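Local coordinates for protein beta-porphyranase A (Bacteroides plebeius, PDB 4AW7) that cleaves the sulfated red-algal polysaccharide porphyran at beta-1,4 linkages between D-galactose and L-galactose-6-sulfate, at residues Tyr26-Arg40 with Leu364-Thr376. Numbering follows the deposited sequence.
Sequences YNTRRFLSGVSELDR and LWKNVKGERVDIT
A bend at chi3 (57°) turns the end of Arg40 back onto the turn Trp365-Val368, whereas Arg372 runs extended from CG to NE and reaches along the backbone of Ser36-Glu37. Arg40 NH1 spends both hydrogens there, bonding Trp365 O and Val368 O, each at 2.9 Å and near the guanidinium plane, while NH2 bonds Gln64 O; Trp365 O also takes Val368 N, from the opposite face of its carbonyl. Cut back to an alanine, Arg40 would probably leave Val368 O and Trp365 O without the NH1 donor and Gln64 O without NH2. Arg372 grips Ser36 O twice, with its own N and with NH1, both at 3.0 Å and from opposite faces of that carbonyl. Leu32 CD1 lies over one face of the guanidinium, 3.5 Å from Arg372 NE; the strongest polar partner of this arginine is Met305, outside both segments. Farther along, Arg29 NH1 meets Glu371 OE2 on its syn side, tilted out of the carboxylate plane, at 2.8 Å, a salt bridge with the two planes 70° apart, while Phe31 CZ covers a face of the Arg29 guanidinium. Backbone bonds from Arg30 N to Arg372 O and from Asp374 N to Thr28 O, at the corner, flank the antiparallel, non-hydrogen-bonded pair Arg29-Val373, where strands 29-32 and 371-376 meet with N-to-C directions 102° apart. The contact thus couples two sheets: 371-377 pairs with 21-25 and 382-389, and 29-32 edges the other beside 469-484.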
loop_
_atom_site.group_PDB
_atom_site.type_symbol
_atom_site.label_atom_id
_atom_site.label_comp_id
_atom_site.label_asym_id
_atom_site.label_seq_id
_atom_site.Cartn_x
_atom_site.Cartn_y
_atom_site.Cartn_z
ATOM N N TYR A 26 -8.375 -14.925 -20.082
ATOM C CA TYR A 26 -9.637 -14.672 -19.441
ATOM C C TYR A 26 -10.460 -15.931 -19.182
ATOM O O TYR A 26 -11.539 -15.840 -18.595
ATOM C CB TYR A 26 -10.457 -13.574 -20.177
ATOM C CG TYR A 26 -10.714 -13.905 -21.640
ATOM C CD1 TYR A 26 -11.725 -14.801 -22.020
ATOM C CD2 TYR A 26 -9.947 -13.333 -22.654
ATOM C CE1 TYR A 26 -11.955 -15.114 -23.356
ATOM C CE2 TYR A 26 -10.159 -13.645 -23.982
ATOM C CZ TYR A 26 -11.166 -14.528 -24.336
ATOM O OH TYR A 26 -11.364 -14.815 -25.677
ATOM N N ASN A 27 -9.962 -17.085 -19.622
ATOM C CA ASN A 27 -10.573 -18.361 -19.277
ATOM C C ASN A 27 -9.963 -19.021 -18.057
ATOM O O ASN A 27 -10.393 -20.085 -17.659
ATOM C CB ASN A 27 -10.487 -19.325 -20.480
ATOM C CG ASN A 27 -11.264 -18.810 -21.662
ATOM O OD1 ASN A 27 -10.666 -18.406 -22.652
ATOM N ND2 ASN A 27 -12.575 -18.683 -21.511
ATOM N N THR A 28 -8.991 -18.363 -17.424
ATOM C CA THR A 28 -8.403 -18.869 -16.176
ATOM C C THR A 28 -8.639 -17.843 -15.090
ATOM O O THR A 28 -8.158 -16.716 -15.195
ATOM C CB THR A 28 -6.912 -19.155 -16.362
ATOM O OG1 THR A 28 -6.764 -20.188 -17.345
ATOM C CG2 THR A 28 -6.259 -19.624 -15.064
ATOM N N ARG A 29 -9.390 -18.231 -14.071
ATOM C CA ARG A 29 -9.617 -17.376 -12.930
ATOM C C ARG A 29 -8.360 -17.367 -12.050
ATOM O O ARG A 29 -7.792 -18.425 -11.815
ATOM C CB ARG A 29 -10.834 -17.870 -12.157
ATOM C CG ARG A 29 -11.147 -17.077 -10.911
ATOM C CD ARG A 29 -12.522 -17.313 -10.402
ATOM N NE ARG A 29 -12.832 -18.745 -10.216
ATOM C CZ ARG A 29 -13.811 -19.203 -9.446
ATOM N NH1 ARG A 29 -14.584 -18.367 -8.747
ATOM N NH2 ARG A 29 -13.943 -20.521 -9.316
ATOM N N ARG A 30 -7.970 -16.225 -11.519
ATOM C CA ARG A 30 -6.786 -16.117 -10.680
ATOM C C ARG A 30 -7.187 -15.731 -9.265
ATOM O O ARG A 30 -8.060 -14.872 -9.051
ATOM C CB ARG A 30 -5.776 -15.134 -11.291
ATOM C CG ARG A 30 -4.503 -14.930 -10.463
ATOM C CD ARG A 30 -3.366 -14.410 -11.328
ATOM N NE ARG A 30 -2.170 -14.132 -10.539
ATOM C CZ ARG A 30 -1.894 -12.973 -9.957
ATOM N NH1 ARG A 30 -2.718 -11.920 -10.062
ATOM N NH2 ARG A 30 -0.777 -12.882 -9.240
ATOM N N PHE A 31 -6.546 -16.384 -8.289
ATOM C CA PHE A 31 -6.739 -16.107 -6.883
ATOM C C PHE A 31 -5.445 -15.660 -6.263
ATOM O O PHE A 31 -4.364 -16.180 -6.592
ATOM C CB PHE A 31 -7.173 -17.386 -6.120
ATOM C CG PHE A 31 -8.585 -17.827 -6.397
ATOM C CD1 PHE A 31 -8.888 -18.535 -7.526
ATOM C CD2 PHE A 31 -9.598 -17.515 -5.511
ATOM C CE1 PHE A 31 -10.225 -18.925 -7.743
ATOM C CE2 PHE A 31 -10.907 -17.919 -5.734
ATOM C CZ PHE A 31 -11.187 -18.645 -6.859
ATOM N N LEU A 32 -5.545 -14.706 -5.345
ATOM C CA LEU A 32 -4.498 -14.400 -4.376
ATOM C C LEU A 32 -4.910 -15.123 -3.137
ATOM O O LEU A 32 -5.837 -14.715 -2.437
ATOM C CB LEU A 32 -4.387 -12.876 -4.152
ATOM C CG LEU A 32 -4.205 -12.020 -5.397
ATOM C CD1 LEU A 32 -4.070 -10.559 -5.022
ATOM C CD2 LEU A 32 -3.081 -12.458 -6.289
ATOM N N SER A 33 -4.274 -16.265 -2.889
ATOM C CA SER A 33 -4.699 -17.218 -1.843
ATOM C C SER A 33 -6.199 -17.440 -1.923
ATOM O O SER A 33 -6.658 -18.025 -2.891
ATOM C CB SER A 33 -4.212 -16.816 -0.478
ATOM O OG SER A 33 -2.878 -16.583 -0.519
ATOM N N GLY A 34 -6.966 -17.015 -0.937
ATOM C CA GLY A 34 -8.413 -17.261 -0.908
ATOM C C GLY A 34 -9.306 -16.307 -1.666
ATOM O O GLY A 34 -10.502 -16.520 -1.644
ATOM N N VAL A 35 -8.800 -15.280 -2.331
ATOM C CA VAL A 35 -9.661 -14.277 -2.948
ATOM C C VAL A 35 -9.318 -14.056 -4.397
ATOM O O VAL A 35 -8.151 -13.887 -4.755
ATOM C CB VAL A 35 -9.684 -12.960 -2.138
ATOM C CG1 VAL A 35 -8.343 -12.219 -2.164
ATOM C CG2 VAL A 35 -10.832 -12.021 -2.561
ATOM N N SER A 36 -10.342 -13.966 -5.232
ATOM C CA SER A 36 -10.214 -13.576 -6.639
ATOM C C SER A 36 -10.785 -12.199 -6.943
ATOM O O SER A 36 -10.184 -11.404 -7.662
ATOM C CB SER A 36 -10.849 -14.618 -7.570
ATOM O OG SER A 36 -10.791 -14.235 -8.920
ATOM N N GLU A 37 -11.995 -11.933 -6.437
ATOM C CA GLU A 37 -12.668 -10.662 -6.706
ATOM C C GLU A 37 -11.827 -9.484 -6.286
ATOM O O GLU A 37 -11.309 -9.456 -5.170
ATOM C CB GLU A 37 -13.991 -10.627 -5.951
ATOM C CG GLU A 37 -15.089 -11.558 -6.410
ATOM C CD GLU A 37 -15.906 -11.062 -7.585
ATOM O OE1 GLU A 37 -15.681 -9.952 -8.085
ATOM O OE2 GLU A 37 -16.817 -11.820 -8.007
ATOM N N LEU A 38 -11.791 -8.466 -7.125
ATOM C CA LEU A 38 -11.234 -7.174 -6.732
ATOM C C LEU A 38 -12.107 -6.539 -5.664
ATOM O O LEU A 38 -13.339 -6.426 -5.818
ATOM C CB LEU A 38 -11.162 -6.235 -7.934
ATOM C CG LEU A 38 -10.558 -4.860 -7.681
ATOM C CD1 LEU A 38 -9.098 -4.949 -7.195
ATOM C CD2 LEU A 38 -10.624 -4.024 -8.937
ATOM N N ASP A 39 -11.501 -6.127 -4.564
ATOM C CA ASP A 39 -12.194 -5.411 -3.513
ATOM C C ASP A 39 -11.920 -3.931 -3.726
ATOM O O ASP A 39 -10.885 -3.401 -3.307
ATOM C CB ASP A 39 -11.758 -5.885 -2.114
ATOM C CG ASP A 39 -12.581 -5.289 -1.020
ATOM O OD1 ASP A 39 -13.180 -4.229 -1.267
ATOM O OD2 ASP A 39 -12.609 -5.896 0.089
ATOM N N ARG A 40 -12.850 -3.246 -4.395
ATOM C CA ARG A 40 -12.634 -1.834 -4.687
ATOM C C ARG A 40 -12.412 -1.020 -3.412
ATOM O O ARG A 40 -11.661 -0.047 -3.439
ATOM C CB ARG A 40 -13.803 -1.262 -5.475
ATOM C CG ARG A 40 -13.891 -1.732 -6.916
ATOM C CD ARG A 40 -15.069 -1.050 -7.653
ATOM N NE ARG A 40 -14.976 0.392 -7.610
ATOM C CZ ARG A 40 -14.259 1.132 -8.441
ATOM N NH1 ARG A 40 -13.611 0.588 -9.463
ATOM N NH2 ARG A 40 -14.184 2.447 -8.265
ATOM N N LEU A 364 -10.324 6.825 -14.425
ATOM C CA LEU A 364 -9.599 5.768 -15.092
ATOM C C LEU A 364 -10.056 4.388 -14.591
ATOM O O LEU A 364 -10.139 3.430 -15.373
ATOM C CB LEU A 364 -8.088 5.938 -14.815
ATOM C CG LEU A 364 -7.120 4.877 -15.297
ATOM C CD1 LEU A 364 -7.124 4.857 -16.839
ATOM C CD2 LEU A 364 -5.724 5.109 -14.758
ATOM N N TRP A 365 -10.283 4.292 -13.287
ATOM C CA TRP A 365 -10.635 3.046 -12.640
ATOM C C TRP A 365 -12.121 2.847 -12.421
ATOM O O TRP A 365 -12.550 1.871 -11.826
ATOM C CB TRP A 365 -9.862 2.930 -11.318
ATOM C CG TRP A 365 -8.381 2.770 -11.540
ATOM C CD1 TRP A 365 -7.430 3.723 -11.451
ATOM C CD2 TRP A 365 -7.717 1.569 -11.946
ATOM N NE1 TRP A 365 -6.211 3.198 -11.774
ATOM C CE2 TRP A 365 -6.360 1.868 -12.075
ATOM C CE3 TRP A 365 -8.144 0.265 -12.167
ATOM C CZ2 TRP A 365 -5.415 0.900 -12.419
ATOM C CZ3 TRP A 365 -7.192 -0.695 -12.532
ATOM C CH2 TRP A 365 -5.844 -0.354 -12.620
ATOM N N LYS A 366 -12.949 3.754 -12.929
ATOM C CA LYS A 366 -14.378 3.644 -12.668
ATOM C C LYS A 366 -14.934 2.358 -13.286
ATOM O O LYS A 366 -14.554 1.948 -14.384
ATOM C CB LYS A 366 -15.126 4.881 -13.193
ATOM C CG LYS A 366 -16.611 4.943 -12.728
ATOM C CD LYS A 366 -17.238 6.254 -13.218
ATOM C CE LYS A 366 -18.775 6.279 -13.219
ATOM N NZ LYS A 366 -19.270 7.615 -13.523
ATOM N N ASN A 367 -15.807 1.704 -12.548
ATOM C CA ASN A 367 -16.432 0.433 -12.945
ATOM C C ASN A 367 -15.545 -0.781 -12.955
ATOM O O ASN A 367 -16.037 -1.884 -13.119
ATOM C CB ASN A 367 -17.228 0.575 -14.263
ATOM C CG ASN A 367 -18.429 1.526 -14.098
ATOM O OD1 ASN A 367 -19.295 1.274 -13.277
ATOM N ND2 ASN A 367 -18.435 2.588 -14.844
ATOM N N VAL A 368 -14.243 -0.610 -12.729
ATOM C CA VAL A 368 -13.334 -1.747 -12.755
ATOM C C VAL A 368 -13.586 -2.607 -11.517
ATOM O O VAL A 368 -13.482 -2.147 -10.389
ATOM C CB VAL A 368 -11.854 -1.327 -12.831
ATOM C CG1 VAL A 368 -10.925 -2.548 -12.735
ATOM C CG2 VAL A 368 -11.578 -0.508 -14.099
ATOM N N LYS A 369 -13.903 -3.849 -11.757
ATOM C CA LYS A 369 -14.209 -4.840 -10.732
ATOM C C LYS A 369 -14.292 -6.219 -11.388
ATOM O O LYS A 369 -14.176 -6.340 -12.622
ATOM C CB LYS A 369 -15.481 -4.472 -9.998
ATOM C CG LYS A 369 -16.662 -4.573 -10.871
ATOM C CD LYS A 369 -18.023 -4.335 -10.194
ATOM C CE LYS A 369 -18.143 -2.978 -9.647
ATOM N NZ LYS A 369 -19.543 -2.468 -9.780
ATOM N N GLY A 370 -14.554 -7.233 -10.587
ATOM C CA GLY A 370 -14.672 -8.579 -11.071
ATOM C C GLY A 370 -13.633 -9.509 -10.536
ATOM O O GLY A 370 -12.767 -9.122 -9.740
ATOM N N GLU A 371 -13.672 -10.746 -10.989
ATOM C CA GLU A 371 -12.695 -11.749 -10.608
ATOM C C GLU A 371 -11.418 -11.545 -11.377
ATOM O O GLU A 371 -11.409 -11.340 -12.588
ATOM C CB GLU A 371 -13.236 -13.141 -10.864
ATOM C CG GLU A 371 -14.360 -13.508 -9.862
ATOM C CD GLU A 371 -14.994 -14.838 -10.126
ATOM O OE1 GLU A 371 -15.464 -15.026 -11.254
ATOM O OE2 GLU A 371 -15.060 -15.655 -9.191
ATOM N N ARG A 372 -10.297 -11.613 -10.689
ATOM C CA ARG A 372 -9.021 -11.634 -11.357
ATOM C C ARG A 372 -8.982 -12.775 -12.358
ATOM O O ARG A 372 -9.488 -13.866 -12.085
ATOM C CB ARG A 372 -7.900 -11.824 -10.332
ATOM C CG ARG A 372 -7.620 -10.614 -9.505
ATOM C CD ARG A 372 -6.777 -10.971 -8.300
ATOM N NE ARG A 372 -6.322 -9.778 -7.570
ATOM C CZ ARG A 372 -7.067 -9.077 -6.726
ATOM N NH1 ARG A 372 -8.309 -9.422 -6.395
ATOM N NH2 ARG A 372 -6.564 -7.979 -6.187
ATOM N N VAL A 373 -8.338 -12.509 -13.491
ATOM C CA VAL A 373 -8.014 -13.556 -14.456
ATOM C C VAL A 373 -6.519 -13.606 -14.669
ATOM O O VAL A 373 -5.794 -12.679 -14.294
ATOM C CB VAL A 373 -8.775 -13.424 -15.793
ATOM C CG1 VAL A 373 -10.308 -13.504 -15.498
ATOM C CG2 VAL A 373 -8.395 -12.134 -16.522
ATOM N N ASP A 374 -6.031 -14.696 -15.260
ATOM C CA ASP A 374 -4.591 -14.837 -15.335
ATOM C C ASP A 374 -3.978 -13.807 -16.260
ATOM O O ASP A 374 -4.495 -13.556 -17.344
ATOM C CB ASP A 374 -4.173 -16.256 -15.704
ATOM C CG ASP A 374 -2.747 -16.538 -15.338
ATOM O OD1 ASP A 374 -2.250 -15.951 -14.372
ATOM O OD2 ASP A 374 -2.091 -17.316 -16.021
ATOM N N ILE A 375 -2.857 -13.248 -15.849
ATOM C CA ILE A 375 -2.147 -12.271 -16.663
ATOM C C ILE A 375 -0.708 -12.333 -16.250
ATOM O O ILE A 375 -0.432 -12.538 -15.087
ATOM C CB ILE A 375 -2.826 -10.778 -16.629
ATOM C CG1 ILE A 375 -2.143 -9.859 -17.659
ATOM C CG2 ILE A 375 -2.913 -10.183 -15.237
ATOM C CD1 ILE A 375 -2.904 -8.534 -17.949
ATOM N N THR A 376 0.197 -12.204 -17.216
ATOM C CA THR A 376 1.655 -12.139 -16.996
ATOM C C THR A 376 2.242 -11.003 -17.808
ATOM O O THR A 376 1.640 -10.535 -18.786
ATOM C CB THR A 376 2.340 -13.404 -17.437
ATOM O OG1 THR A 376 2.103 -13.637 -18.829
ATOM C CG2 THR A 376 1.871 -14.569 -16.592
HETATM O O HOH W 1 -4.908 -11.499 -11.899
HETATM O O HOH W 2 -15.014 -7.246 -7.779
#